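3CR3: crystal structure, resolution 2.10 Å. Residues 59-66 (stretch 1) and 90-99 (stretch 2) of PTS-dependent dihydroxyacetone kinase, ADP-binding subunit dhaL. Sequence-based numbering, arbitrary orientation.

Stretch 1 59-66: NVSEIFKK
Stretch 2 90-99: MSKTAIETLD

The apolar part of the contact is built around Phe64, Ala94, Val60 and Leu98. Phe64 (chi1 -67°, m; chi2 -24°) points its CA-to-CB bond toward stretch 2, and its ring is the bulkiest group there: CD2 lies 3.8 Å from Met90 CB and 4.0 Å from Ala94 CB. The ring edge meets the backbone, with Met90 O near the ring plane and 3.4 Å from Phe64 CD2. Met90 is selenomethionine (m, t, m); its CB points toward stretch 1, but the end of the chain leads away, leaving SE 5.3 Å from the centroid of the Phe64 ring. Val60 (t) extends the apolar surface, its CB 3.6 Å from Leu98 CD2 and its CG1 4.4 Å from Ala94 CB. Leu98 (m, t) reaches back from the loop that follows the second helix.

This packing rests on two helices, 60-66 and one that includes 90-94, running almost antiparallel at 171°, with axes 7.6 Å apart at closest approach. Where the backbones come closest, the residues are small: Ser61, Ser91 and Ala94. The register is set by Ser61 and Ser91, whose CA atoms are 4.2 Å apart, and Ala94 CB comes within 3.7 Å of Ser61 N. Helical phi/psi values, near -60/-45, hold through most of both segments; at Ala94 psi rises to -20°, and by Thr97 the backbone is extended at -151/142. In all, 374 Å² is buried between the stretches, both sides summed.

At the serine pair the contact becomes polar. Both side chains are t, and each hydroxyl donates to the other residue's carbonyl: Ser61 OG to Ser91 O at 2.6 Å, and Ser91 OG to Ser61 O at 2.7 Å. The bonds are reciprocal, each joining a side chain of one helix to the backbone of the other. Ser61 O also accepts from Lys65 N at 3.0 Å, so the crossing bond is added to the helical one. Beside this pair, Ser61 OG is 3.3 Å from Ile95 CG1, while Lys65 CB packs 3.3 Å from Ser91 OG before its long chain leads away.

A water completes the polar edge, accepting from Ser61 N at 3.1 Å and donating to Ala94 O at 2.6 Å. It thereby serves an amide in the first turn, where no preceding helical carbonyl is available. Asn59 (phi/psi -157/177; chi1 62°, p) caps the same helix end, its OD1 accepting from Glu62 N at 2.9 Å. Beyond the contact, Thr97 OG1 accepts from Asp99 N at 3.1 Å, closing a short turn across Leu98.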

# COMPACT_ATOMS: atom_id res chain seq x y z
N ASN A 59 -39.66 -20.14 -10.45
CA ASN A 59 -38.95 -21.35 -10.06
C ASN A 59 -37.87 -21.11 -8.99
O ASN A 59 -37.64 -19.97 -8.57
CB ASN A 59 -38.38 -22.07 -11.30
CG ASN A 59 -37.38 -21.23 -12.06
OD1 ASN A 59 -36.43 -20.72 -11.48
ND2 ASN A 59 -37.57 -21.11 -13.38
N VAL A 60 -37.23 -22.20 -8.57
CA VAL A 60 -36.20 -22.17 -7.53
C VAL A 60 -34.93 -21.48 -8.05
O VAL A 60 -34.32 -20.70 -7.32
CB VAL A 60 -35.91 -23.61 -6.98
CG1 VAL A 60 -34.78 -23.61 -5.96
CG2 VAL A 60 -37.15 -24.19 -6.36
N SER A 61 -34.53 -21.77 -9.29
CA SER A 61 -33.40 -21.07 -9.92
C SER A 61 -33.51 -19.54 -9.75
O SER A 61 -32.53 -18.90 -9.36
CB SER A 61 -33.27 -21.43 -11.40
OG SER A 61 -32.21 -20.72 -12.01
N GLU A 62 -34.68 -18.98 -10.05
CA GLU A 62 -34.93 -17.54 -9.82
C GLU A 62 -34.68 -17.08 -8.38
O GLU A 62 -34.13 -16.00 -8.17
CB GLU A 62 -36.36 -17.15 -10.23
CG GLU A 62 -36.66 -17.42 -11.68
CD GLU A 62 -37.98 -16.85 -12.14
OE1 GLU A 62 -38.68 -16.17 -11.35
OE2 GLU A 62 -38.33 -17.07 -13.32
N ILE A 63 -35.10 -17.89 -7.41
CA ILE A 63 -34.84 -17.55 -6.00
C ILE A 63 -33.35 -17.43 -5.72
O ILE A 63 -32.90 -16.41 -5.19
CB ILE A 63 -35.46 -18.55 -5.02
CG1 ILE A 63 -36.94 -18.80 -5.37
CG2 ILE A 63 -35.27 -18.06 -3.57
CD1 ILE A 63 -37.62 -19.90 -4.58
N PHE A 64 -32.60 -18.47 -6.08
CA PHE A 64 -31.16 -18.50 -5.88
C PHE A 64 -30.45 -17.32 -6.57
O PHE A 64 -29.54 -16.73 -6.01
CB PHE A 64 -30.57 -19.84 -6.34
CG PHE A 64 -31.00 -21.05 -5.50
CD1 PHE A 64 -31.42 -20.90 -4.18
CD2 PHE A 64 -30.93 -22.33 -6.03
CE1 PHE A 64 -31.79 -22.00 -3.42
CE2 PHE A 64 -31.29 -23.43 -5.28
CZ PHE A 64 -31.72 -23.27 -3.97
N LYS A 65 -30.89 -16.98 -7.79
CA LYS A 65 -30.32 -15.84 -8.51
C LYS A 65 -30.53 -14.54 -7.75
O LYS A 65 -29.62 -13.70 -7.69
CB LYS A 65 -30.91 -15.74 -9.93
CG LYS A 65 -30.29 -14.60 -10.76
CD LYS A 65 -30.42 -14.80 -12.29
CE LYS A 65 -29.81 -13.61 -13.06
NZ LYS A 65 -28.41 -13.27 -12.60
N LYS A 66 -31.71 -14.38 -7.15
CA LYS A 66 -32.06 -13.20 -6.36
C LYS A 66 -31.23 -13.13 -5.07
O LYS A 66 -30.81 -12.05 -4.64
CB LYS A 66 -33.56 -13.20 -6.04
CG LYS A 66 -34.07 -11.99 -5.24
CD LYS A 66 -33.76 -10.66 -5.93
CE LYS A 66 -34.79 -10.29 -7.01
NZ LYS A 66 -34.28 -9.14 -7.83
N MSE A 90 -25.71 -22.43 -7.85
CA MSE A 90 -26.91 -23.16 -7.45
C MSE A 90 -28.12 -22.73 -8.27
O MSE A 90 -28.98 -23.55 -8.60
CB MSE A 90 -27.19 -22.99 -5.95
CG MSE A 90 -26.13 -23.64 -5.08
SE MSE A 90 -26.44 -23.38 -3.17
CE MSE A 90 -25.79 -21.64 -2.86
N SER A 91 -28.18 -21.44 -8.60
CA SER A 91 -29.22 -20.93 -9.48
C SER A 91 -29.15 -21.65 -10.84
O SER A 91 -30.16 -22.15 -11.35
CB SER A 91 -29.09 -19.42 -9.66
OG SER A 91 -30.12 -18.91 -10.49
N LYS A 92 -27.95 -21.73 -11.40
CA LYS A 92 -27.77 -22.33 -12.72
C LYS A 92 -28.08 -23.84 -12.69
O LYS A 92 -28.79 -24.35 -13.56
CB LYS A 92 -26.39 -22.02 -13.29
CG LYS A 92 -26.13 -20.52 -13.47
CD LYS A 92 -24.67 -20.22 -13.81
CE LYS A 92 -24.17 -18.92 -13.15
NZ LYS A 92 -24.33 -17.70 -13.98
N THR A 93 -27.58 -24.53 -11.67
CA THR A 93 -27.88 -25.96 -11.49
C THR A 93 -29.39 -26.21 -11.34
O THR A 93 -29.93 -27.13 -11.96
CB THR A 93 -27.10 -26.57 -10.28
OG1 THR A 93 -25.69 -26.37 -10.47
CG2 THR A 93 -27.37 -28.05 -10.14
N ALA A 94 -30.08 -25.37 -10.56
CA ALA A 94 -31.52 -25.51 -10.28
C ALA A 94 -32.45 -25.48 -11.50
O ALA A 94 -33.60 -25.94 -11.41
CB ALA A 94 -31.97 -24.47 -9.26
N ILE A 95 -31.97 -24.94 -12.62
CA ILE A 95 -32.77 -24.91 -13.85
C ILE A 95 -33.02 -26.34 -14.31
O ILE A 95 -34.08 -26.65 -14.83
CB ILE A 95 -32.09 -24.12 -15.00
CG1 ILE A 95 -31.63 -22.74 -14.53
CG2 ILE A 95 -33.04 -23.97 -16.21
CD1 ILE A 95 -30.69 -22.05 -15.53
N GLU A 96 -32.05 -27.22 -14.05
CA GLU A 96 -32.08 -28.59 -14.54
C GLU A 96 -32.38 -29.64 -13.47
O GLU A 96 -33.01 -30.65 -13.76
CB GLU A 96 -30.77 -28.91 -15.24
CG GLU A 96 -30.43 -27.91 -16.39
CD GLU A 96 -31.39 -27.97 -17.59
OE1 GLU A 96 -32.26 -28.87 -17.65
OE2 GLU A 96 -31.24 -27.10 -18.48
N THR A 97 -31.92 -29.39 -12.24
CA THR A 97 -32.12 -30.33 -11.13
C THR A 97 -32.18 -29.63 -9.77
O THR A 97 -31.46 -28.66 -9.53
CB THR A 97 -31.02 -31.44 -11.07
OG1 THR A 97 -31.33 -32.39 -10.04
CG2 THR A 97 -29.62 -30.88 -10.81
N LEU A 98 -33.06 -30.13 -8.90
CA LEU A 98 -33.15 -29.64 -7.53
C LEU A 98 -32.64 -30.69 -6.53
O LEU A 98 -32.85 -30.55 -5.33
CB LEU A 98 -34.57 -29.15 -7.21
CG LEU A 98 -35.12 -28.01 -8.08
CD1 LEU A 98 -36.62 -27.77 -7.86
CD2 LEU A 98 -34.35 -26.73 -7.82
N ASP A 99 -31.95 -31.71 -7.03
CA ASP A 99 -31.25 -32.66 -6.15
C ASP A 99 -30.34 -31.90 -5.18
O ASP A 99 -29.52 -31.08 -5.59
CB ASP A 99 -30.42 -33.65 -6.96
CG ASP A 99 -29.67 -34.64 -6.08
OD1 ASP A 99 -30.12 -35.80 -5.95
OD2 ASP A 99 -28.65 -34.26 -5.49
O HOH W 1 -35.48 -24.20 -10.94